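PDB 5B68: 4-alpha-glucanotransferase from Corynebacterium glutamicum, which belongs to the amylomaltase (disproportionating enzyme) family and joins an N-terminal beta-sandwich domain to a TIM-barrel-type glucanotransferase domain. Local coordinates for residues Leu166-Ala169 with Asp170-Asp174; Ile283-Arg286 with Asn287-Tyr290; Val433-Glu437 with Glu438-Pro442; Glu692-Leu695 with Tyr696-Ala700. One frame throughout, in Å; residues are numbered along the deposited sequence.

How the contacts relate
All four contacts are local, each within one continuous run of chain, and they follow one another in series without nesting or crossing. Contact 1 forms the short helix 167-174, which leads from strand 153-162 of the N-terminal beta sandwich to strand 177-182 of the parallel barrel sheet. Contact 2 starts helix 286-301 after the loop that follows helix 261-277. Contact 3 ends helix 434-437 and turns the chain into helix 441-452. Contact 4 opens helix 694-702 near the C terminus. None touches another: contacts 3 and 4 have centres 49 Å apart on opposite sides of the chain's centre, and nearest atoms of contacts 1 and 3 are about 16 Å apart.

Contact 1: residues Leu166-Ala169 with Asp170-Asp174; sequences LSTA and DKYLD. With SO4 (sulfate ion), chain H.
Thr168 and Tyr172 meet one turn apart on helix 167-174, and their side carries the close packing. Tyr172 N donates to Thr168 O at 3.1 Å in an almost straight bond (179°), while CD2 of the Tyr172 ring lies 3.3 Å from the same Thr168 O. Thr168 CG2 comes within 4.2 Å of Tyr172 CE2. Both side chains pack on Val504; Thr168 OG1, bonded to Ala503 O, helps tie this flank to strand 504-507, and the Tyr172 hydroxyl, bonded to Ser380 OG, ties it to the loop before strand 382-387. One residue on, Leu173 N bonds to Ala169 O at 3.0 Å, and Leu173 CG rests 3.2 Å from that oxygen.

The solvent side is looser. Lys171 N reaches Ser167 O in a weak 3.4 Å bond, and a water takes the place of a first-turn bond by accepting from Asp170 N and donating to Leu166 O. Lys171 runs extended from the helix, its CG 4.0 Å above the plane of the Tyr172 ring, then bends at its last torsion (chi4 82°). Its NZ donates to sulfate O3 at 2.9 Å. Lys171 and Arg177 together supply the positive charge holding the sulfate, an ion probably from the crystallisation liquor.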
loop_
_atom_site.group_PDB
_atom_site.type_symbol
_atom_site.label_atom_id
_atom_site.label_comp_id
_atom_site.label_asym_id
_atom_site.label_seq_id
_atom_site.Cartn_x
_atom_site.Cartn_y
_atom_site.Cartn_z
ATOM N N LEU A 166 -11.483 -2.984 -14.453
ATOM C CA LEU A 166 -10.269 -3.780 -14.590
ATOM C C LEU A 166 -10.600 -5.126 -15.292
ATOM O O LEU A 166 -11.501 -5.827 -14.831
ATOM C CB LEU A 166 -9.718 -4.082 -13.186
ATOM C CG LEU A 166 -9.090 -2.904 -12.529
ATOM C CD1 LEU A 166 -8.981 -3.094 -11.053
ATOM C CD2 LEU A 166 -7.720 -2.636 -13.151
ATOM N N SER A 167 -9.909 -5.428 -16.370
ATOM C CA SER A 167 -10.089 -6.705 -17.120
ATOM C C SER A 167 -9.812 -7.949 -16.278
ATOM O O SER A 167 -10.483 -8.993 -16.491
ATOM C CB SER A 167 -9.234 -6.689 -18.372
ATOM O OG SER A 167 -9.531 -5.556 -19.105
ATOM N N THR A 168 -8.911 -7.865 -15.281
ATOM C CA THR A 168 -8.632 -9.037 -14.450
ATOM C C THR A 168 -9.856 -9.474 -13.606
ATOM O O THR A 168 -9.928 -10.631 -13.146
ATOM C CB THR A 168 -7.466 -8.774 -13.465
ATOM O OG1 THR A 168 -7.654 -7.504 -12.841
ATOM C CG2 THR A 168 -6.062 -8.856 -14.184
ATOM N N ALA A 169 -10.761 -8.544 -13.303
ATOM C CA ALA A 169 -11.921 -8.830 -12.432
ATOM C C ALA A 169 -12.761 -9.983 -13.036
ATOM O O ALA A 169 -12.943 -11.036 -12.400
ATOM C CB ALA A 169 -12.744 -7.550 -12.179
ATOM N N ASP A 170 -13.216 -9.821 -14.270
ATOM C CA ASP A 170 -13.999 -10.898 -14.906
ATOM C C ASP A 170 -13.178 -12.156 -15.208
ATOM O O ASP A 170 -13.735 -13.288 -15.194
ATOM C CB ASP A 170 -14.695 -10.452 -16.203
ATOM C CG ASP A 170 -15.840 -9.459 -15.983
ATOM O OD1 ASP A 170 -16.255 -9.148 -14.843
ATOM O OD2 ASP A 170 -16.276 -8.923 -17.024
ATOM N N LYS A 171 -11.884 -11.977 -15.476
ATOM C CA LYS A 171 -11.023 -13.116 -15.706
ATOM C C LYS A 171 -11.039 -14.075 -14.556
ATOM O O LYS A 171 -11.302 -15.284 -14.758
ATOM C CB LYS A 171 -9.598 -12.701 -16.058
ATOM C CG LYS A 171 -8.656 -13.891 -16.229
ATOM C CD LYS A 171 -7.281 -13.417 -16.647
ATOM C CE LYS A 171 -6.282 -14.527 -16.680
ATOM N NZ LYS A 171 -6.418 -15.238 -17.956
ATOM N N TYR A 172 -10.706 -13.584 -13.384
ATOM C CA TYR A 172 -10.705 -14.394 -12.193
ATOM C C TYR A 172 -12.059 -14.769 -11.591
ATOM O O TYR A 172 -12.161 -15.784 -10.945
ATOM C CB TYR A 172 -9.642 -13.932 -11.208
ATOM C CG TYR A 172 -8.299 -13.966 -11.882
ATOM C CD1 TYR A 172 -7.741 -15.165 -12.286
ATOM C CD2 TYR A 172 -7.626 -12.803 -12.185
ATOM C CE1 TYR A 172 -6.532 -15.208 -12.934
ATOM C CE2 TYR A 172 -6.418 -12.833 -12.836
ATOM C CZ TYR A 172 -5.869 -14.037 -13.212
ATOM O OH TYR A 172 -4.670 -14.059 -13.857
ATOM N N LEU A 173 -13.085 -13.966 -11.835
ATOM C CA LEU A 173 -14.427 -14.342 -11.429
ATOM C C LEU A 173 -14.820 -15.600 -12.170
ATOM O O LEU A 173 -15.428 -16.494 -11.622
ATOM C CB LEU A 173 -15.422 -13.245 -11.776
ATOM C CG LEU A 173 -15.513 -12.068 -10.818
ATOM C CD1 LEU A 173 -16.395 -10.988 -11.409
ATOM C CD2 LEU A 173 -16.054 -12.501 -9.477
ATOM N N ASP A 174 -14.506 -15.610 -13.450
ATOM C CA ASP A 174 -14.722 -16.752 -14.330
ATOM C C ASP A 174 -13.811 -17.953 -14.090
ATOM O O ASP A 174 -14.211 -19.083 -14.290
ATOM C CB ASP A 174 -14.753 -16.323 -15.789
ATOM C CG ASP A 174 -15.940 -15.410 -16.103
ATOM O OD1 ASP A 174 -16.879 -15.338 -15.301
ATOM O OD2 ASP A 174 -15.931 -14.759 -17.153
HETATM S S SO4 H . -3.881 -18.251 -17.757
HETATM O O1 SO4 H . -4.547 -18.663 -19.018
HETATM O O2 SO4 H . -2.651 -17.433 -17.990
HETATM O O3 SO4 H . -4.864 -17.459 -16.991
HETATM O O4 SO4 H . -3.495 -19.476 -17.016
HETATM O O HOH W 1 -13.650 -7.271 -15.659
#

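Contact 2: residues Ile283-Arg286 with Asn287-Tyr290; sequences IIER and NDVY
Glu285 OE2 accepts from Asn287 N at 2.7 Å, with an N-H...O angle of 161°, through the lone pair that points away from the other carboxylate oxygen. The side chain gets there by folding back: CG lies anti to the backbone N, and a bend at chi2 (51°) swings the carboxylate over the start of the helix. The same oxygen lies 3.3 Å from Asn287 CB, and the Glu285 carboxylate and Asn287 amide planes are close to parallel. Asn287 turns its amide oxygen to Thr230 N, outside the turn.

This is an N-cap: Glu285 stands just before helix 286-301, and its carboxylate takes up an early backbone N-H that has no preceding turn to serve it. The negative charge at this helix end would probably be eased by the helix dipole. The regular helical pattern begins with Tyr290 N, which donates to Arg286 O at 2.8 Å.

Asp288, third residue of the helix, crosses the Glu285 side chain at a slant, its OD1 3.3 Å from Glu285 CG. The two carboxylate planes stand nearly perpendicular, 86° apart, and Asp288 OD2 is engaged in a salt bridge with Arg277 of helix 261-277. Val289 faces the cap too, its CG2 3.3 Å from Glu285 O, while its side chain also packs on Phe274 of that same helix.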
loop_
_atom_site.group_PDB
_atom_site.type_symbol
_atom_site.label_atom_id
_atom_site.label_comp_id
_atom_site.label_asym_id
_atom_site.label_seq_id
_atom_site.Cartn_x
_atom_site.Cartn_y
_atom_site.Cartn_z
ATOM N N ILE A 283 15.641 -13.934 15.883
ATOM C CA ILE A 283 14.989 -12.808 15.292
ATOM C C ILE A 283 15.865 -12.203 14.180
ATOM O O ILE A 283 17.104 -12.331 14.189
ATOM C CB ILE A 283 14.408 -11.799 16.333
ATOM C CG1 ILE A 283 15.483 -11.184 17.238
ATOM C CG2 ILE A 283 13.350 -12.493 17.189
ATOM C CD1 ILE A 283 16.316 -10.104 16.590
ATOM N N ILE A 284 15.189 -11.672 13.160
ATOM C CA ILE A 284 15.860 -11.108 11.993
ATOM C C ILE A 284 16.487 -9.747 12.411
ATOM O O ILE A 284 15.764 -8.938 12.994
ATOM C CB ILE A 284 14.832 -10.832 10.850
ATOM C CG1 ILE A 284 14.162 -12.116 10.315
ATOM C CG2 ILE A 284 15.522 -10.137 9.679
ATOM C CD1 ILE A 284 15.120 -13.044 9.624
ATOM N N GLU A 285 17.740 -9.500 12.045
ATOM C CA GLU A 285 18.423 -8.185 12.300
ATOM C C GLU A 285 18.765 -7.566 10.946
ATOM O O GLU A 285 19.662 -8.016 10.237
ATOM C CB GLU A 285 19.690 -8.288 13.194
ATOM C CG GLU A 285 20.397 -6.932 13.451
ATOM C CD GLU A 285 19.476 -5.785 13.965
ATOM O OE1 GLU A 285 19.240 -5.739 15.203
ATOM O OE2 GLU A 285 18.963 -4.912 13.159
ATOM N N ARG A 286 18.008 -6.526 10.617
ATOM C CA ARG A 286 18.181 -5.849 9.352
ATOM C C ARG A 286 19.447 -5.005 9.403
ATOM O O ARG A 286 20.148 -4.878 8.387
ATOM C CB ARG A 286 16.984 -4.994 9.081
ATOM C CG ARG A 286 15.716 -5.759 8.710
ATOM C CD ARG A 286 14.543 -4.841 8.584
ATOM N NE ARG A 286 13.371 -5.571 8.087
ATOM C CZ ARG A 286 12.561 -6.344 8.814
ATOM N NH1 ARG A 286 11.588 -6.991 8.220
ATOM N NH2 ARG A 286 12.718 -6.513 10.123
ATOM N N ASN A 287 19.761 -4.439 10.583
ATOM C CA ASN A 287 20.809 -3.366 10.577
ATOM C C ASN A 287 22.162 -3.827 10.182
ATOM O O ASN A 287 22.770 -3.220 9.303
ATOM C CB ASN A 287 20.818 -2.525 11.853
ATOM C CG ASN A 287 19.546 -1.703 11.986
ATOM O OD1 ASN A 287 18.958 -1.294 10.976
ATOM N ND2 ASN A 287 19.112 -1.456 13.221
ATOM N N ASP A 288 22.681 -4.902 10.765
ATOM C CA ASP A 288 24.046 -5.346 10.334
ATOM C C ASP A 288 24.079 -5.957 8.943
ATOM O O ASP A 288 25.023 -5.775 8.194
ATOM C CB ASP A 288 24.774 -6.217 11.384
ATOM C CG ASP A 288 23.973 -7.409 11.845
ATOM O OD1 ASP A 288 22.866 -7.677 11.347
ATOM O OD2 ASP A 288 24.459 -8.090 12.762
ATOM N N VAL A 289 23.003 -6.636 8.571
ATOM C CA VAL A 289 22.875 -7.116 7.168
ATOM C C VAL A 289 22.908 -5.936 6.163
ATOM O O VAL A 289 23.639 -5.979 5.162
ATOM C CB VAL A 289 21.573 -7.946 6.927
ATOM C CG1 VAL A 289 21.487 -8.376 5.451
ATOM C CG2 VAL A 289 21.571 -9.211 7.816
ATOM N N TYR A 290 22.203 -4.879 6.508
ATOM C CA TYR A 290 22.080 -3.738 5.557
ATOM C C TYR A 290 23.438 -3.031 5.416
ATOM O O TYR A 290 23.921 -2.782 4.306
ATOM C CB TYR A 290 21.019 -2.769 6.069
ATOM C CG TYR A 290 20.497 -1.747 5.073
ATOM C CD1 TYR A 290 20.664 -1.899 3.705
ATOM C CD2 TYR A 290 19.846 -0.614 5.544
ATOM C CE1 TYR A 290 20.138 -0.929 2.809
ATOM C CE2 TYR A 290 19.293 0.321 4.663
ATOM C CZ TYR A 290 19.467 0.161 3.304
ATOM O OH TYR A 290 18.905 1.123 2.467
#

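Contact 3: residues Val433-Glu437 with Glu438-Pro442; sequences VRLAE and EGYIP
The Tyr440 ring lies against Leu435 and Ala436, which it meets in different ways. Leu435 and Tyr440 cross at about a right angle, with CD2 of the leucine 3.6 Å from CD1 of the tyrosine. Ala436 instead sits over a ring face: its CA is 3.9 Å from the centroid of the Tyr440 ring, 29° off the normal, a CH-pi contact. Its methyl slides outward along the ring, so that Ala436 CB lies 3.6 Å from Tyr440 CE2 and 3.5 Å from Tyr440 OH. With chi1 at -178° and chi2 at 55°, Leu435 lays CD2 on the ring and brings CD1 within 4.0 Å of Pro442 CD, the leucine and proline side chains running in opposite directions. Tyr440 also packs on Ala489, Leu490 and Ile493 of helix 487-500, joining the turn to that helix.

The backbone bonds bring Tyr440 back over the last turn, where the ring can meet Leu435 and Ala436. Tyr440 N donates to Leu435 O at 3.1 Å, and Gly439 N donates to Ala436 O at 2.9 Å from above the carbonyl plane. Gly439 has positive phi, as does Tyr440, and Ile441 resumes helical geometry. The paired bonds form a Schellman motif, here closing helix 434-437 and overlapping a type I' turn that leads into helix 441-452.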
loop_
_atom_site.group_PDB
_atom_site.type_symbol
_atom_site.label_atom_id
_atom_site.label_comp_id
_atom_site.label_asym_id
_atom_site.label_seq_id
_atom_site.Cartn_x
_atom_site.Cartn_y
_atom_site.Cartn_z
ATOM N N VAL A 433 -6.428 19.064 -2.309
ATOM C CA VAL A 433 -6.383 20.005 -3.460
ATOM C C VAL A 433 -5.071 20.059 -4.157
ATOM O O VAL A 433 -4.999 20.052 -5.402
ATOM C CB VAL A 433 -6.839 21.446 -3.050
ATOM C CG1 VAL A 433 -6.784 22.426 -4.225
ATOM C CG2 VAL A 433 -8.224 21.390 -2.425
ATOM N N ARG A 434 -3.975 20.216 -3.427
ATOM C CA ARG A 434 -2.682 20.368 -4.049
ATOM C C ARG A 434 -2.252 19.137 -4.825
ATOM O O ARG A 434 -1.639 19.256 -5.872
ATOM C CB ARG A 434 -1.603 20.750 -3.026
ATOM C CG ARG A 434 -1.893 22.094 -2.392
ATOM C CD ARG A 434 -0.881 22.443 -1.355
ATOM N NE ARG A 434 -1.273 23.772 -0.894
ATOM C CZ ARG A 434 -1.017 24.308 0.302
ATOM N NH1 ARG A 434 -0.310 23.654 1.214
ATOM N NH2 ARG A 434 -1.480 25.532 0.572
ATOM N N LEU A 435 -2.623 17.942 -4.367
ATOM C CA LEU A 435 -2.332 16.750 -5.122
ATOM C C LEU A 435 -3.052 16.871 -6.485
ATOM O O LEU A 435 -2.501 16.517 -7.466
ATOM C CB LEU A 435 -2.808 15.474 -4.389
ATOM C CG LEU A 435 -2.489 14.159 -5.129
ATOM C CD1 LEU A 435 -1.046 13.932 -5.480
ATOM C CD2 LEU A 435 -3.058 13.010 -4.379
ATOM N N ALA A 436 -4.300 17.346 -6.483
ATOM C CA ALA A 436 -5.083 17.484 -7.713
ATOM C C ALA A 436 -4.491 18.598 -8.626
ATOM O O ALA A 436 -4.528 18.472 -9.903
ATOM C CB ALA A 436 -6.529 17.727 -7.361
ATOM N N GLU A 437 -3.968 19.647 -8.019
ATOM C CA GLU A 437 -3.313 20.735 -8.744
ATOM C C GLU A 437 -2.073 20.253 -9.454
ATOM O O GLU A 437 -1.683 20.803 -10.456
ATOM C CB GLU A 437 -2.985 21.906 -7.835
ATOM C CG GLU A 437 -4.220 22.625 -7.368
ATOM C CD GLU A 437 -3.925 23.772 -6.432
ATOM O OE1 GLU A 437 -2.899 23.746 -5.760
ATOM O OE2 GLU A 437 -4.728 24.697 -6.376
ATOM N N GLU A 438 -1.445 19.239 -8.887
ATOM C CA GLU A 438 -0.267 18.641 -9.475
ATOM C C GLU A 438 -0.644 17.506 -10.415
ATOM O O GLU A 438 0.182 16.745 -10.799
ATOM C CB GLU A 438 0.699 18.142 -8.418
ATOM C CG GLU A 438 1.378 19.253 -7.671
ATOM C CD GLU A 438 2.270 20.098 -8.546
ATOM O OE1 GLU A 438 3.016 19.565 -9.368
ATOM O OE2 GLU A 438 2.228 21.307 -8.390
ATOM N N GLY A 439 -1.918 17.379 -10.724
ATOM C CA GLY A 439 -2.347 16.427 -11.723
ATOM C C GLY A 439 -2.240 14.985 -11.287
ATOM O O GLY A 439 -2.202 14.101 -12.082
ATOM N N TYR A 440 -2.181 14.790 -9.991
ATOM C CA TYR A 440 -2.064 13.484 -9.355
ATOM C C TYR A 440 -0.759 12.758 -9.762
ATOM O O TYR A 440 -0.662 11.518 -9.683
ATOM C CB TYR A 440 -3.305 12.627 -9.604
ATOM C CG TYR A 440 -4.514 13.138 -8.896
ATOM C CD1 TYR A 440 -4.805 12.717 -7.570
ATOM C CD2 TYR A 440 -5.424 14.005 -9.514
ATOM C CE1 TYR A 440 -5.879 13.225 -6.877
ATOM C CE2 TYR A 440 -6.536 14.468 -8.845
ATOM C CZ TYR A 440 -6.745 14.120 -7.475
ATOM O OH TYR A 440 -7.811 14.501 -6.745
ATOM N N ILE A 441 0.233 13.496 -10.258
ATOM C CA ILE A 441 1.376 12.838 -10.807
ATOM C C ILE A 441 2.164 12.030 -9.744
ATOM O O ILE A 441 2.642 10.937 -10.083
ATOM C CB ILE A 441 2.288 13.831 -11.569
ATOM C CG1 ILE A 441 1.539 14.384 -12.786
ATOM C CG2 ILE A 441 3.634 13.186 -11.887
ATOM C CD1 ILE A 441 1.193 13.375 -13.887
ATOM N N PRO A 442 2.245 12.516 -8.483
ATOM C CA PRO A 442 2.915 11.683 -7.446
ATOM C C PRO A 442 2.210 10.333 -7.143
ATOM O O PRO A 442 2.871 9.323 -6.883
ATOM C CB PRO A 442 2.898 12.601 -6.259
ATOM C CG PRO A 442 3.059 13.983 -6.876
ATOM C CD PRO A 442 2.059 13.878 -7.985
#

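Contact 4: residues Glu692-Leu695 with Tyr696-Ala700; sequences ENEL and YHRVA
Helix 694-702 opens with two nearly linear i to i+4 backbone bonds, Arg698 N to Glu694 O at 2.9 Å and Val699 N to Leu695 O at 3.0 Å, each donor lying close to the line of the carbonyl. Asn693 occupies the N-cap position of this alpha helix, yet its side chain makes no capping bond. The first turn packs on its backbone oxygen, Tyr696 CB lying 3.5 Å and His697 CD2 3.4 Å from Asn693 O.

Leu695 and Val699 make an apolar pair on one flank, crossing obliquely, with Leu695 CD1 meeting Val699 CG2 at 3.8 Å. Both side chains pack on helix 627-639, Leu695 against Ala628 and Leu631 and Val699 against His635, while Tyr696 and Val699 also touch Met653 of helix 650-654; the turn thus joins the C-terminal helix to both.

Glu694 and Arg698 cross at a slant on the polar flank. The aliphatic parts touch, Glu694 CG to Arg698 CD at 4.1 Å, but their charged ends do not form a salt bridge, and the carboxylate and guanidinium planes stand 73° apart. Arg698 bends at chi3 (75°) and gives its NE to Glu632, which accounts for the direction of the guanidinium. Tyr696 reaches Asp211 with its hydroxyl. His697 NE2 donates to the backbone oxygen Arg691 O, just before the turn, and Tyr696 CD1 sits over the centre of the His697 imidazole ring, 3.9 Å above the plane.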
loop_
_atom_site.group_PDB
_atom_site.type_symbol
_atom_site.label_atom_id
_atom_site.label_comp_id
_atom_site.label_asym_id
_atom_site.label_seq_id
_atom_site.Cartn_x
_atom_site.Cartn_y
_atom_site.Cartn_z
ATOM N N GLU A 692 9.920 -30.658 0.777
ATOM C CA GLU A 692 10.328 -31.886 1.409
ATOM C C GLU A 692 9.383 -32.193 2.550
ATOM O O GLU A 692 9.430 -33.281 3.046
ATOM C CB GLU A 692 11.775 -31.784 1.965
ATOM C CG GLU A 692 12.822 -31.695 0.876
ATOM C CD GLU A 692 14.216 -31.315 1.377
ATOM O OE1 GLU A 692 14.384 -30.865 2.547
ATOM O OE2 GLU A 692 15.157 -31.444 0.568
ATOM N N ASN A 693 8.568 -31.255 3.037
ATOM C CA ASN A 693 7.784 -31.570 4.255
ATOM C C ASN A 693 6.398 -31.961 3.813
ATOM O O ASN A 693 5.841 -31.339 2.915
ATOM C CB ASN A 693 7.638 -30.439 5.279
ATOM C CG ASN A 693 8.746 -29.417 5.224
ATOM O OD1 ASN A 693 9.898 -29.683 5.599
ATOM N ND2 ASN A 693 8.396 -28.211 4.770
ATOM N N GLU A 694 5.854 -32.995 4.441
ATOM C CA GLU A 694 4.536 -33.493 4.108
ATOM C C GLU A 694 3.419 -32.468 4.379
ATOM O O GLU A 694 2.440 -32.426 3.593
ATOM C CB GLU A 694 4.251 -34.825 4.862
ATOM C CG GLU A 694 2.972 -35.568 4.419
ATOM C CD GLU A 694 2.625 -36.817 5.282
ATOM O OE1 GLU A 694 2.757 -36.778 6.553
ATOM O OE2 GLU A 694 2.191 -37.850 4.687
ATOM N N LEU A 695 3.553 -31.660 5.452
ATOM C CA LEU A 695 2.547 -30.606 5.778
ATOM C C LEU A 695 2.340 -29.623 4.600
ATOM O O LEU A 695 1.212 -29.370 4.206
ATOM C CB LEU A 695 2.860 -29.858 7.091
ATOM C CG LEU A 695 1.833 -28.767 7.478
ATOM C CD1 LEU A 695 0.430 -29.408 7.562
ATOM C CD2 LEU A 695 2.151 -28.068 8.800
ATOM N N TYR A 696 3.429 -29.169 3.988
ATOM C CA TYR A 696 3.345 -28.312 2.787
ATOM C C TYR A 696 2.435 -28.900 1.702
ATOM O O TYR A 696 1.557 -28.230 1.186
ATOM C CB TYR A 696 4.762 -28.058 2.219
ATOM C CG TYR A 696 4.732 -27.343 0.925
ATOM C CD1 TYR A 696 4.591 -28.039 -0.235
ATOM C CD2 TYR A 696 4.745 -25.964 0.853
ATOM C CE1 TYR A 696 4.528 -27.422 -1.446
ATOM C CE2 TYR A 696 4.664 -25.335 -0.360
ATOM C CZ TYR A 696 4.534 -26.055 -1.503
ATOM O OH TYR A 696 4.440 -25.461 -2.733
ATOM N N HIS A 697 2.665 -30.175 1.364
ATOM C CA HIS A 697 1.945 -30.861 0.315
ATOM C C HIS A 697 0.514 -31.064 0.742
ATOM O O HIS A 697 -0.386 -30.947 -0.100
ATOM C CB HIS A 697 2.601 -32.218 -0.009
ATOM C CG HIS A 697 3.901 -32.061 -0.717
ATOM N ND1 HIS A 697 3.966 -31.579 -1.996
ATOM C CD2 HIS A 697 5.182 -32.159 -0.280
ATOM C CE1 HIS A 697 5.232 -31.469 -2.363
ATOM N NE2 HIS A 697 5.988 -31.820 -1.339
ATOM N N ARG A 698 0.281 -31.397 2.011
ATOM C CA ARG A 698 -1.143 -31.537 2.469
ATOM C C ARG A 698 -1.967 -30.194 2.294
ATOM O O ARG A 698 -3.138 -30.142 1.809
ATOM C CB ARG A 698 -1.173 -32.017 3.898
ATOM C CG ARG A 698 -0.648 -33.446 4.070
ATOM C CD ARG A 698 -0.603 -33.893 5.521
ATOM N NE ARG A 698 -1.926 -34.190 5.986
ATOM C CZ ARG A 698 -2.269 -34.840 7.103
ATOM N NH1 ARG A 698 -3.563 -34.980 7.380
ATOM N NH2 ARG A 698 -1.374 -35.391 7.910
ATOM N N VAL A 699 -1.346 -29.091 2.699
ATOM C CA VAL A 699 -2.049 -27.813 2.642
ATOM C C VAL A 699 -2.160 -27.392 1.210
ATOM O O VAL A 699 -3.223 -26.869 0.833
ATOM C CB VAL A 699 -1.364 -26.749 3.536
ATOM C CG1 VAL A 699 -1.946 -25.352 3.330
ATOM C CG2 VAL A 699 -1.381 -27.247 4.994
ATOM N N ALA A 700 -1.096 -27.599 0.422
ATOM C CA ALA A 700 -1.174 -27.256 -1.031
ATOM C C ALA A 700 -2.277 -28.026 -1.747
ATOM O O ALA A 700 -3.068 -27.446 -2.485
ATOM C CB ALA A 700 0.135 -27.437 -1.729
#